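Local coordinates for protein leukotriene A-4 hydrolase (Saccharomyces cerevisiae, PDB 2XQ0) that cleaves di- and tripeptides as a zinc-dependent aminopeptidase of the M1 family and has a low epoxide hydrolase activity, at residues E66-L74 with R152-T160; K245-I254 with L330-I338. All coordinates share one frame; numbering follows the deposited sequence.

Contact 1: residues E66-L74 with R152-T160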
ATOM      1  N   GLU A  66      17.393 -22.461 -21.753  1.00 56.83           N
ATOM      2  CA  GLU A  66      16.609 -21.301 -22.139  1.00 53.52           C
ATOM      3  C   GLU A  66      16.471 -20.317 -20.990  1.00 36.27           C
ATOM      4  O   GLU A  66      16.504 -20.707 -19.822  1.00 30.89           O
ATOM      5  CB  GLU A  66      15.213 -21.730 -22.585  1.00 52.93           C
ATOM      6  CG  GLU A  66      15.150 -22.386 -23.949  1.00 55.20           C
ATOM      7  CD  GLU A  66      13.774 -22.952 -24.246  1.00 54.86           C
ATOM      8  OE1 GLU A  66      13.490 -23.244 -25.431  1.00 54.30           O
ATOM      9  OE2 GLU A  66      12.978 -23.101 -23.292  1.00 46.26           O
ATOM     10  N   LEU A  67      16.326 -19.045 -21.345  1.00 28.24           N
ATOM     11  CA  LEU A  67      15.909 -17.999 -20.416  1.00 30.11           C
ATOM     12  C   LEU A  67      14.407 -17.926 -20.541  1.00 27.82           C
ATOM     13  O   LEU A  67      13.893 -17.919 -21.654  1.00 29.42           O
ATOM     14  CB  LEU A  67      16.446 -16.642 -20.864  1.00 41.32           C
ATOM     15  CG  LEU A  67      17.649 -15.935 -20.245  1.00 46.23           C
ATOM     16  CD1 LEU A  67      17.488 -15.776 -18.738  1.00 29.11           C
ATOM     17  CD2 LEU A  67      18.931 -16.660 -20.590  1.00 53.81           C
ATOM     18  N   HIS A  68      13.705 -17.859 -19.415  1.00 26.51           N
ATOM     19  CA  HIS A  68      12.269 -17.645 -19.416  1.00 22.14           C
ATOM     20  C   HIS A  68      12.029 -16.375 -18.604  1.00 28.28           C
ATOM     21  O   HIS A  68      12.382 -16.314 -17.422  1.00 24.12           O
ATOM     22  CB  HIS A  68      11.536 -18.786 -18.713  1.00 25.85           C
ATOM     23  CG  HIS A  68      11.591 -20.093 -19.436  1.00 31.67           C
ATOM     24  ND1 HIS A  68      11.122 -21.263 -18.884  1.00 20.73           N
ATOM     25  CD2 HIS A  68      12.069 -20.420 -20.661  1.00 28.85           C
ATOM     26  CE1 HIS A  68      11.297 -22.255 -19.737  1.00 26.84           C
ATOM     27  NE2 HIS A  68      11.871 -21.769 -20.824  1.00 31.85           N
ATOM     28  N   LEU A  69      11.439 -15.364 -19.228  1.00 21.36           N
ATOM     29  CA  LEU A  69      11.102 -14.131 -18.502  1.00 22.12           C
ATOM     30  C   LEU A  69       9.593 -13.879 -18.507  1.00 23.12           C
ATOM     31  O   LEU A  69       8.854 -14.418 -19.348  1.00 20.42           O
ATOM     32  CB  LEU A  69      11.858 -12.915 -19.064  1.00 24.34           C
ATOM     33  CG  LEU A  69      13.400 -12.850 -19.061  1.00 31.88           C
ATOM     34  CD1 LEU A  69      13.908 -11.470 -19.465  1.00 29.65           C
ATOM     35  CD2 LEU A  69      13.979 -13.192 -17.733  1.00 35.54           C
ATOM     36  N   ASP A  70       9.149 -13.061 -17.551  1.00 23.57           N
ATOM     37  CA  ASP A  70       7.754 -12.672 -17.401  1.00 23.36           C
ATOM     38  C   ASP A  70       7.519 -11.493 -18.332  1.00 24.38           C
ATOM     39  O   ASP A  70       8.371 -10.633 -18.439  1.00 23.18           O
ATOM     40  CB  ASP A  70       7.517 -12.157 -15.968  1.00 17.75           C
ATOM     41  CG  ASP A  70       7.461 -13.265 -14.925  1.00 25.67           C
ATOM     42  OD1 ASP A  70       6.568 -14.128 -15.037  1.00 23.72           O
ATOM     43  OD2 ASP A  70       8.268 -13.234 -13.955  1.00 22.43           O
ATOM     44  N   THR A  71       6.373 -11.455 -18.998  1.00 17.59           N
ATOM     45  CA  THR A  71       5.911 -10.252 -19.682  1.00 20.68           C
ATOM     46  C   THR A  71       4.410 -10.278 -19.596  1.00 24.49           C
ATOM     47  O   THR A  71       3.827 -11.344 -19.382  1.00 22.27           O
ATOM     48  CB  THR A  71       6.304 -10.190 -21.194  1.00 27.38           C
ATOM     49  OG1 THR A  71       5.467 -11.066 -21.961  1.00 32.78           O
ATOM     50  CG2 THR A  71       7.753 -10.549 -21.404  1.00 24.11           C
ATOM     51  N   SER A  72       3.795  -9.108 -19.748  1.00 20.10           N
ATOM     52  CA  SER A  72       2.350  -8.986 -19.857  1.00 23.78           C
ATOM     53  C   SER A  72       2.000  -7.810 -20.766  1.00 26.85           C
ATOM     54  O   SER A  72       2.269  -6.649 -20.438  1.00 20.53           O
ATOM     55  CB  SER A  72       1.711  -8.772 -18.488  1.00 24.25           C
ATOM     56  OG  SER A  72       0.320  -8.562 -18.663  1.00 23.41           O
ATOM     57  N   TYR A  73       1.406  -8.117 -21.911  1.00 22.54           N
ATOM     58  CA  TYR A  73       1.053  -7.110 -22.900  1.00 18.26           C
ATOM     59  C   TYR A  73       2.230  -6.223 -23.284  1.00 22.87           C
ATOM     60  O   TYR A  73       2.072  -5.010 -23.448  1.00 26.75           O
ATOM     61  CB  TYR A  73      -0.078  -6.229 -22.379  1.00 22.56           C
ATOM     62  CG  TYR A  73      -1.303  -6.969 -21.897  1.00 25.99           C
ATOM     63  CD1 TYR A  73      -2.057  -7.756 -22.759  1.00 30.66           C
ATOM     64  CD2 TYR A  73      -1.721  -6.855 -20.579  1.00 37.66           C
ATOM     65  CE1 TYR A  73      -3.187  -8.416 -22.311  1.00 35.28           C
ATOM     66  CE2 TYR A  73      -2.838  -7.508 -20.122  1.00 36.40           C
ATOM     67  CZ  TYR A  73      -3.570  -8.285 -20.989  1.00 38.33           C
ATOM     68  OH  TYR A  73      -4.687  -8.922 -20.515  1.00 38.40           O
ATOM     69  N   LEU A  74       3.410  -6.806 -23.413  1.00 24.94           N
ATOM     70  CA  LEU A  74       4.532  -6.061 -23.988  1.00 28.44           C
ATOM     71  C   LEU A  74       4.696  -6.405 -25.461  1.00 30.66           C
ATOM     72  O   LEU A  74       4.319  -7.491 -25.909  1.00 36.28           O
ATOM     73  CB  LEU A  74       5.845  -6.347 -23.262  1.00 28.93           C
ATOM     74  CG  LEU A  74       6.009  -5.893 -21.822  1.00 31.29           C
ATOM     75  CD1 LEU A  74       7.328  -6.414 -21.246  1.00 31.58           C
ATOM     76  CD2 LEU A  74       5.944  -4.386 -21.747  1.00 27.88           C
ATOM     77  N   ARG A 152       6.157  -6.802 -14.907  1.00 18.15           N
ATOM     78  CA  ARG A 152       6.236  -7.525 -16.183  1.00 17.42           C
ATOM     79  C   ARG A 152       5.383  -6.868 -17.281  1.00 16.18           C
ATOM     80  O   ARG A 152       5.461  -7.257 -18.440  1.00 17.63           O
ATOM     81  CB  ARG A 152       5.812  -8.991 -15.997  1.00 10.94           C
ATOM     82  CG  ARG A 152       4.321  -9.139 -15.640  1.00 16.20           C
ATOM     83  CD  ARG A 152       3.941 -10.553 -15.169  1.00 20.00           C
ATOM     84  NE  ARG A 152       4.606 -10.903 -13.911  1.00 16.99           N
ATOM     85  CZ  ARG A 152       4.393 -12.008 -13.196  1.00 16.57           C
ATOM     86  NH1 ARG A 152       3.533 -12.943 -13.606  1.00 19.34           N
ATOM     87  NH2 ARG A 152       5.058 -12.181 -12.059  1.00 16.82           N
ATOM     88  N   SER A 153       4.568  -5.876 -16.931  1.00 17.45           N
ATOM     89  CA  SER A 153       3.781  -5.183 -17.965  1.00 20.36           C
ATOM     90  C   SER A 153       4.474  -3.879 -18.352  1.00 21.40           C
ATOM     91  O   SER A 153       4.038  -3.158 -19.270  1.00 22.26           O
ATOM     92  CB  SER A 153       2.356  -4.935 -17.465  1.00 28.83           C
ATOM     93  OG  SER A 153       1.495  -4.460 -18.477  1.00 31.18           O
ATOM     94  N   LEU A 154       5.564  -3.579 -17.643  1.00 22.34           N
ATOM     95  CA  LEU A 154       6.375  -2.385 -17.912  1.00 20.20           C
ATOM     96  C   LEU A 154       7.698  -2.750 -18.607  1.00 24.56           C
ATOM     97  O   LEU A 154       8.120  -2.071 -19.539  1.00 23.04           O
ATOM     98  CB  LEU A 154       6.656  -1.603 -16.623  1.00 18.90           C
ATOM     99  CG  LEU A 154       7.535  -0.362 -16.791  1.00 24.81           C
ATOM    100  CD1 LEU A 154       6.882   0.640 -17.758  1.00 23.67           C
ATOM    101  CD2 LEU A 154       7.857   0.320 -15.461  1.00 25.35           C
ATOM    102  N   PHE A 155       8.344  -3.823 -18.155  1.00 22.27           N
ATOM    103  CA  PHE A 155       9.505  -4.375 -18.866  1.00 19.45           C
ATOM    104  C   PHE A 155       9.648  -5.868 -18.617  1.00 19.18           C
ATOM    105  O   PHE A 155       9.222  -6.364 -17.591  1.00 17.67           O
ATOM    106  CB  PHE A 155      10.805  -3.649 -18.487  1.00 21.11           C
ATOM    107  CG  PHE A 155      11.158  -3.732 -17.025  1.00 26.50           C
ATOM    108  CD1 PHE A 155      12.173  -4.573 -16.590  1.00 28.36           C
ATOM    109  CD2 PHE A 155      10.481  -2.969 -16.089  1.00 27.72           C
ATOM    110  CE1 PHE A 155      12.511  -4.648 -15.234  1.00 33.82           C
ATOM    111  CE2 PHE A 155      10.806  -3.041 -14.731  1.00 30.39           C
ATOM    112  CZ  PHE A 155      11.823  -3.885 -14.306  1.00 27.15           C
ATOM    113  N   PRO A 156      10.248  -6.594 -19.571  1.00 23.37           N
ATOM    114  CA  PRO A 156      10.444  -8.033 -19.381  1.00 19.70           C
ATOM    115  C   PRO A 156      11.467  -8.256 -18.277  1.00 27.59           C
ATOM    116  O   PRO A 156      12.490  -7.573 -18.236  1.00 23.89           O
ATOM    117  CB  PRO A 156      10.962  -8.506 -20.746  1.00 23.75           C
ATOM    118  CG  PRO A 156      11.550  -7.288 -21.389  1.00 26.49           C
ATOM    119  CD  PRO A 156      10.862  -6.084 -20.814  1.00 23.13           C
ATOM    120  N   CYS A 157      11.174  -9.172 -17.361  1.00 23.86           N
ATOM    121  CA  CYS A 157      12.046  -9.354 -16.218  1.00 25.46           C
ATOM    122  C   CYS A 157      11.745 -10.632 -15.452  1.00 26.65           C
ATOM    123  O   CYS A 157      10.806 -11.370 -15.761  1.00 24.12           O
ATOM    124  CB  CYS A 157      11.912  -8.152 -15.270  1.00 24.77           C
ATOM    125  SG  CYS A 157      10.228  -7.857 -14.647  1.00 29.81           S
ATOM    126  N   PHE A 158      12.563 -10.905 -14.448  1.00 23.56           N
ATOM    127  CA  PHE A 158      12.239 -11.962 -13.495  1.00 26.22           C
ATOM    128  C   PHE A 158      11.347 -11.312 -12.445  1.00 28.62           C
ATOM    129  O   PHE A 158      11.832 -10.816 -11.423  1.00 31.67           O
ATOM    130  CB  PHE A 158      13.508 -12.484 -12.851  1.00 24.93           C
ATOM    131  CG  PHE A 158      14.449 -13.158 -13.810  1.00 31.53           C
ATOM    132  CD1 PHE A 158      14.150 -14.400 -14.340  1.00 29.07           C
ATOM    133  CD2 PHE A 158      15.636 -12.557 -14.172  1.00 38.08           C
ATOM    134  CE1 PHE A 158      15.020 -15.033 -15.214  1.00 34.13           C
ATOM    135  CE2 PHE A 158      16.513 -13.195 -15.045  1.00 38.85           C
ATOM    136  CZ  PHE A 158      16.200 -14.432 -15.566  1.00 31.52           C
ATOM    137  N   ASP A 159      10.044 -11.279 -12.715  1.00 22.85           N
ATOM    138  CA  ASP A 159       9.089 -10.514 -11.900  1.00 23.93           C
ATOM    139  C   ASP A 159       8.666 -11.274 -10.642  1.00 20.24           C
ATOM    140  O   ASP A 159       7.500 -11.683 -10.492  1.00 20.04           O
ATOM    141  CB  ASP A 159       7.854 -10.110 -12.730  1.00 26.13           C
ATOM    142  CG  ASP A 159       6.978  -9.079 -12.025  1.00 24.41           C
ATOM    143  OD1 ASP A 159       7.381  -8.561 -10.960  1.00 24.46           O
ATOM    144  OD2 ASP A 159       5.877  -8.767 -12.541  1.00 20.00           O
ATOM    145  N   THR A 160       9.621 -11.446  -9.732  1.00 20.63           N
ATOM    146  CA  THR A 160       9.356 -12.094  -8.446  1.00 19.42           C
ATOM    147  C   THR A 160      10.096 -11.334  -7.340  1.00 17.31           C
ATOM    148  O   THR A 160      11.181 -10.802  -7.563  1.00 21.97           O
ATOM    149  CB  THR A 160       9.745 -13.613  -8.469  1.00 26.86           C
ATOM    150  OG1 THR A 160       9.884 -14.101  -7.133  1.00 19.45           O
ATOM    151  CG2 THR A 160      11.038 -13.834  -9.204  1.00 33.51           C
TER
HETATM  152  O   HOH W   1       2.728  -2.894 -21.672  1.00 28.42           O
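The carboxylate of D70 lies flat over one face of the R152 guanidinium, planes 8° apart, with D70 OD1 3.6 Å from R152 NH1. No N-H of the arginine points at that oxygen, so charge alone pairs them. Bent at chi3 (65°), the arginine grips D159 side-on: NE bonds D159 OD2 at 2.8 Å and NH2 the backbone O of D159, while NH1 goes to L97 O and NH2 also to S20 O. R152 N meets the same OD2 from the opposite face. D70 OD2 takes D159 N on its anti lone pair at 2.9 Å, and T21 and L22 also bond this carboxylate. A leucine in place of R152 would probably leave the buried carboxylates of D70 and D159 without their shared positive charge, and D159 OD2 with the backbone N alone of its two donors. The backbone of D70 pairs with C157 in a single antiparallel bridge: N reaches C157 O at 3.0 Å, with a weak return bond. S72 N bonds R152 O, and S153 OG, which accepts from T125 N, gives its proton to S72 O. L69 CD2 sits over the F158 ring face, 3.4 Å from its centroid (CH-pi), while L67 CD1 meets the ring edge. Loop 152-160 closes against the end of strand 66-69, an edge strand of the N-terminal domain's large mixed sheet, and the residues following it; L69 and P156 touch strand 111-120, F158 strand 28-40.

Contact 2: residues K245-I254 with L330-I338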
ATOM      1  N   LYS A 245      12.026  13.854  11.705  1.00 26.91           N
ATOM      2  CA  LYS A 245      11.715  13.246  12.991  1.00 25.96           C
ATOM      3  C   LYS A 245      11.300  11.777  12.840  1.00 22.55           C
ATOM      4  O   LYS A 245      11.738  10.929  13.609  1.00 25.16           O
ATOM      5  CB  LYS A 245      10.629  14.060  13.700  1.00 25.87           C
ATOM      6  CG  LYS A 245      10.107  13.465  14.992  1.00 40.33           C
ATOM      7  CD  LYS A 245       9.224  14.474  15.718  1.00 48.38           C
ATOM      8  CE  LYS A 245       8.109  14.985  14.815  1.00 51.42           C
ATOM      9  NZ  LYS A 245       7.578  16.322  15.258  1.00 55.31           N
ATOM     10  N   PHE A 246      10.454  11.473  11.852  1.00 23.22           N
ATOM     11  CA  PHE A 246      10.097  10.089  11.569  1.00 24.52           C
ATOM     12  C   PHE A 246      11.327   9.258  11.217  1.00 25.93           C
ATOM     13  O   PHE A 246      11.503   8.126  11.704  1.00 23.21           O
ATOM     14  CB  PHE A 246       9.114   9.996  10.403  1.00 19.71           C
ATOM     15  CG  PHE A 246       7.708  10.360  10.759  1.00 25.95           C
ATOM     16  CD1 PHE A 246       7.315  10.479  12.070  1.00 38.07           C
ATOM     17  CD2 PHE A 246       6.771  10.590   9.757  1.00 43.96           C
ATOM     18  CE1 PHE A 246       6.000  10.825  12.389  1.00 45.85           C
ATOM     19  CE2 PHE A 246       5.461  10.936  10.069  1.00 42.85           C
ATOM     20  CZ  PHE A 246       5.079  11.050  11.389  1.00 37.99           C
ATOM     21  N   ILE A 247      12.180   9.791  10.350  1.00 22.94           N
ATOM     22  CA  ILE A 247      13.326   8.992   9.948  1.00 20.44           C
ATOM     23  C   ILE A 247      14.178   8.654  11.160  1.00 21.98           C
ATOM     24  O   ILE A 247      14.505   7.490  11.381  1.00 23.22           O
ATOM     25  CB  ILE A 247      14.185   9.640   8.852  1.00 21.56           C
ATOM     26  CG1 ILE A 247      13.349   9.918   7.609  1.00 24.08           C
ATOM     27  CG2 ILE A 247      15.321   8.672   8.456  1.00 26.08           C
ATOM     28  CD1 ILE A 247      14.121  10.620   6.514  1.00 23.75           C
ATOM     29  N   GLN A 248      14.516   9.666  11.954  1.00 20.75           N
ATOM     30  CA  GLN A 248      15.393   9.495  13.124  1.00 19.89           C
ATOM     31  C   GLN A 248      14.758   8.588  14.176  1.00 15.85           C
ATOM     32  O   GLN A 248      15.445   7.828  14.853  1.00 24.51           O
ATOM     33  CB  GLN A 248      15.771  10.851  13.737  1.00 22.84           C
ATOM     34  CG  GLN A 248      16.790  11.653  12.910  1.00 31.52           C
ATOM     35  CD  GLN A 248      17.011  13.055  13.469  1.00 38.97           C
ATOM     36  OE1 GLN A 248      16.766  13.303  14.652  1.00 34.76           O
ATOM     37  NE2 GLN A 248      17.456  13.984  12.616  1.00 29.15           N
ATOM     38  N   THR A 249      13.439   8.646  14.289  1.00 20.46           N
ATOM     39  CA  THR A 249      12.726   7.722  15.172  1.00 25.19           C
ATOM     40  C   THR A 249      12.852   6.251  14.722  1.00 27.14           C
ATOM     41  O   THR A 249      13.141   5.359  15.531  1.00 19.54           O
ATOM     42  CB  THR A 249      11.248   8.101  15.308  1.00 24.53           C
ATOM     43  OG1 THR A 249      11.147   9.420  15.877  1.00 23.65           O
ATOM     44  CG2 THR A 249      10.551   7.104  16.221  1.00 27.20           C
ATOM     45  N   ALA A 250      12.646   6.001  13.433  1.00 23.37           N
ATOM     46  CA  ALA A 250      12.804   4.653  12.888  1.00 22.97           C
ATOM     47  C   ALA A 250      14.217   4.134  13.059  1.00 25.52           C
ATOM     48  O   ALA A 250      14.430   2.967  13.389  1.00 26.34           O
ATOM     49  CB  ALA A 250      12.412   4.631  11.410  1.00 18.23           C
ATOM     50  N   GLU A 251      15.186   5.000  12.798  1.00 18.34           N
ATOM     51  CA  GLU A 251      16.590   4.637  12.911  1.00 24.51           C
ATOM     52  C   GLU A 251      16.979   4.224  14.339  1.00 27.57           C
ATOM     53  O   GLU A 251      17.815   3.355  14.521  1.00 28.97           O
ATOM     54  CB  GLU A 251      17.475   5.785  12.449  1.00 25.70           C
ATOM     55  CG  GLU A 251      17.531   5.988  10.927  1.00 29.95           C
ATOM     56  CD  GLU A 251      18.444   7.158  10.518  1.00 31.95           C
ATOM     57  OE1 GLU A 251      18.334   8.259  11.116  1.00 28.16           O
ATOM     58  OE2 GLU A 251      19.259   6.984   9.588  1.00 34.21           O
ATOM     59  N   LYS A 252      16.378   4.857  15.342  1.00 29.19           N
ATOM     60  CA  LYS A 252      16.675   4.520  16.729  1.00 27.64           C
ATOM     61  C   LYS A 252      16.084   3.163  17.081  1.00 31.93           C
ATOM     62  O   LYS A 252      16.694   2.389  17.809  1.00 34.39           O
ATOM     63  CB  LYS A 252      16.129   5.600  17.677  1.00 35.98           C
ATOM     64  CG  LYS A 252      16.342   5.280  19.148  1.00 48.18           C
ATOM     65  CD  LYS A 252      15.989   6.450  20.068  1.00 49.88           C
ATOM     66  CE  LYS A 252      16.416   6.142  21.510  1.00 49.92           C
ATOM     67  NZ  LYS A 252      15.698   6.990  22.500  1.00 49.72           N
ATOM     68  N   ILE A 253      14.888   2.878  16.573  1.00 25.08           N
ATOM     69  CA  ILE A 253      14.244   1.598  16.862  1.00 30.19           C
ATOM     70  C   ILE A 253      14.997   0.473  16.153  1.00 35.71           C
ATOM     71  O   ILE A 253      15.282  -0.577  16.742  1.00 36.71           O
ATOM     72  CB  ILE A 253      12.755   1.599  16.440  1.00 28.60           C
ATOM     73  CG1 ILE A 253      11.938   2.540  17.339  1.00 30.33           C
ATOM     74  CG2 ILE A 253      12.190   0.185  16.471  1.00 32.47           C
ATOM     75  CD1 ILE A 253      10.723   3.171  16.644  1.00 28.24           C
ATOM     76  N   ILE A 254      15.348   0.708  14.893  1.00 30.59           N
ATOM     77  CA  ILE A 254      16.037  -0.310  14.097  1.00 24.40           C
ATOM     78  C   ILE A 254      17.519   0.036  13.980  1.00 30.67           C
ATOM     79  O   ILE A 254      18.278  -0.170  14.919  1.00 29.20           O
ATOM     80  CB  ILE A 254      15.371  -0.469  12.725  1.00 24.28           C
ATOM     81  CG1 ILE A 254      13.850  -0.436  12.887  1.00 28.42           C
ATOM     82  CG2 ILE A 254      15.803  -1.778  12.039  1.00 24.20           C
ATOM     83  CD1 ILE A 254      13.094  -0.483  11.558  1.00 33.83           C
ATOM     84  N   LEU A 330       6.161  -1.905  12.704  1.00 16.21           N
ATOM     85  CA  LEU A 330       7.159  -0.841  12.791  1.00 18.46           C
ATOM     86  C   LEU A 330       6.564   0.580  12.775  1.00 18.38           C
ATOM     87  O   LEU A 330       6.961   1.417  13.563  1.00 21.10           O
ATOM     88  CB  LEU A 330       8.217  -0.997  11.697  1.00 15.83           C
ATOM     89  CG  LEU A 330       9.084  -2.250  11.870  1.00 27.03           C
ATOM     90  CD1 LEU A 330       9.965  -2.485  10.629  1.00 28.02           C
ATOM     91  CD2 LEU A 330       9.928  -2.168  13.158  1.00 22.98           C
ATOM     92  N   GLU A 331       5.614   0.827  11.880  1.00 17.18           N
ATOM     93  CA  GLU A 331       4.882   2.089  11.786  1.00 17.71           C
ATOM     94  C   GLU A 331       4.318   2.478  13.150  1.00 17.79           C
ATOM     95  O   GLU A 331       4.485   3.606  13.612  1.00 17.52           O
ATOM     96  CB  GLU A 331       3.722   1.912  10.795  1.00 27.36           C
ATOM     97  CG  GLU A 331       2.703   3.056  10.716  1.00 27.81           C
ATOM     98  CD  GLU A 331       1.457   2.658   9.910  1.00 41.89           C
ATOM     99  OE1 GLU A 331       1.391   1.510   9.386  1.00 32.72           O
ATOM    100  OE2 GLU A 331       0.537   3.502   9.803  1.00 43.22           O
ATOM    101  N   ARG A 332       3.640   1.530  13.792  1.00 17.03           N
ATOM    102  CA  ARG A 332       3.048   1.765  15.096  1.00 19.00           C
ATOM    103  C   ARG A 332       4.092   1.947  16.207  1.00 19.64           C
ATOM    104  O   ARG A 332       3.850   2.688  17.142  1.00 24.44           O
ATOM    105  CB  ARG A 332       1.976   0.737  15.426  1.00 17.74           C
ATOM    106  CG  ARG A 332       0.763   0.896  14.504  1.00 15.86           C
ATOM    107  CD  ARG A 332      -0.317  -0.106  14.757  1.00 20.34           C
ATOM    108  NE  ARG A 332      -1.399   0.126  13.810  1.00 19.49           N
ATOM    109  CZ  ARG A 332      -2.221  -0.811  13.354  1.00 21.07           C
ATOM    110  NH1 ARG A 332      -2.097  -2.073  13.755  1.00 19.82           N
ATOM    111  NH2 ARG A 332      -3.153  -0.484  12.478  1.00 19.54           N
ATOM    112  N   ARG A 333       5.258   1.324  16.086  1.00 21.77           N
ATOM    113  CA  ARG A 333       6.365   1.650  17.007  1.00 18.00           C
ATOM    114  C   ARG A 333       6.837   3.121  16.827  1.00 18.28           C
ATOM    115  O   ARG A 333       7.143   3.824  17.800  1.00 21.84           O
ATOM    116  CB  ARG A 333       7.533   0.673  16.810  1.00 19.68           C
ATOM    117  CG  ARG A 333       7.265  -0.757  17.304  1.00 21.36           C
ATOM    118  CD  ARG A 333       7.134  -0.842  18.844  1.00 20.99           C
ATOM    119  NE  ARG A 333       8.307  -0.256  19.496  1.00 23.40           N
ATOM    120  CZ  ARG A 333       9.450  -0.907  19.687  1.00 29.40           C
ATOM    121  NH1 ARG A 333       9.584  -2.174  19.303  1.00 31.89           N
ATOM    122  NH2 ARG A 333      10.463  -0.290  20.262  1.00 25.42           N
ATOM    123  N   ILE A 334       6.891   3.594  15.584  1.00 17.95           N
ATOM    124  CA  ILE A 334       7.315   4.974  15.323  1.00 19.63           C
ATOM    125  C   ILE A 334       6.351   5.960  15.972  1.00 22.41           C
ATOM    126  O   ILE A 334       6.761   6.833  16.743  1.00 19.26           O
ATOM    127  CB  ILE A 334       7.462   5.256  13.817  1.00 19.21           C
ATOM    128  CG1 ILE A 334       8.669   4.487  13.263  1.00 24.66           C
ATOM    129  CG2 ILE A 334       7.619   6.739  13.541  1.00 18.98           C
ATOM    130  CD1 ILE A 334       8.633   4.308  11.740  1.00 24.68           C
ATOM    131  N   ILE A 335       5.058   5.803  15.704  1.00 18.39           N
ATOM    132  CA  ILE A 335       4.095   6.734  16.248  1.00 21.71           C
ATOM    133  C   ILE A 335       3.999   6.587  17.763  1.00 21.40           C
ATOM    134  O   ILE A 335       3.719   7.546  18.473  1.00 21.74           O
ATOM    135  CB  ILE A 335       2.677   6.609  15.584  1.00 35.56           C
ATOM    136  CG1 ILE A 335       1.878   5.460  16.180  1.00 33.77           C
ATOM    137  CG2 ILE A 335       2.782   6.528  14.056  1.00 33.72           C
ATOM    138  CD1 ILE A 335       0.533   5.213  15.485  1.00 32.75           C
ATOM    139  N   GLY A 336       4.242   5.386  18.265  1.00 17.41           N
ATOM    140  CA  GLY A 336       4.224   5.186  19.703  1.00 15.21           C
ATOM    141  C   GLY A 336       5.396   5.891  20.357  1.00 22.20           C
ATOM    142  O   GLY A 336       5.269   6.454  21.442  1.00 22.21           O
ATOM    143  N   ALA A 337       6.544   5.875  19.693  1.00 18.20           N
ATOM    144  CA  ALA A 337       7.735   6.486  20.263  1.00 18.48           C
ATOM    145  C   ALA A 337       7.588   8.003  20.276  1.00 29.32           C
ATOM    146  O   ALA A 337       8.136   8.675  21.141  1.00 31.33           O
ATOM    147  CB  ALA A 337       8.950   6.090  19.483  1.00 21.20           C
ATOM    148  N   ILE A 338       6.842   8.543  19.315  1.00 26.36           N
ATOM    149  CA  ILE A 338       6.678   9.990  19.208  1.00 26.27           C
ATOM    150  C   ILE A 338       5.533  10.484  20.084  1.00 22.57           C
ATOM    151  O   ILE A 338       5.647  11.500  20.764  1.00 25.63           O
ATOM    152  CB  ILE A 338       6.433  10.412  17.742  1.00 24.28           C
ATOM    153  CG1 ILE A 338       7.703  10.209  16.912  1.00 26.57           C
ATOM    154  CG2 ILE A 338       5.984  11.846  17.666  1.00 30.11           C
ATOM    155  CD1 ILE A 338       7.461  10.300  15.401  1.00 29.10           C
TER
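I334 fits as a knob into the hole formed by F246, T249, A250 and I253, the centre of an apolar crossing between two helices. Its two branches divide the work: CD1 meets A250 CB at 3.8 Å, whereas CG2, anti to the backbone N, touches both T249 CG2 and F246 CD1. I338 brings CD1 to the edge of the F246 ring, 3.3 Å from F246 CD1. At the other end, I254 CD1 meets L330 CD1 at 3.8 Å, the two side chains crossing at about a right angle. I253 reaches across with CD1 to R333 O, and its CG2 lies over one face of the R333 guanidinium, whose charge is paired with D411. Among polar groups, T249 OG1 turns back to its own helix and bonds K245 O at 2.8 Å, which leaves the methyl CG2 to pack on A337 CB. The segment axes approach to 9.4 Å at 110°. Helix 297-311, which carries the zinc-binding H301 and H305, backs the crossing: L303 touches F246, W307 touches A250 and I254, and S308 touches L330; E331 OE1 bonds H301 ND1, a second-shell interaction of the metal site. Helix 407-420 packs on L330 and R333, and helix 341-360 on R333.

Contact 1 closes before contact 2 opens along the chain, and the two lie in different regions: 66-74 with 152-160 in the M1 N-terminal domain, 245-254 with 330-338 in the peptidase domain. Their centres are 37 Å apart and their nearest atoms about 20 Å. The first joins a loop to an edge strand of the large mixed sheet; the second joins helices 243-253 and 321-339, so no strand or helix is shared. Both come within about 11 Å of the bound ligands: the side chain of D159 is about 11 Å from bestatin, that of L330 about 10 Å from the zinc ion. This is consistent with a site built by both domains, which supply substrate-binding residues such as L146 and M276.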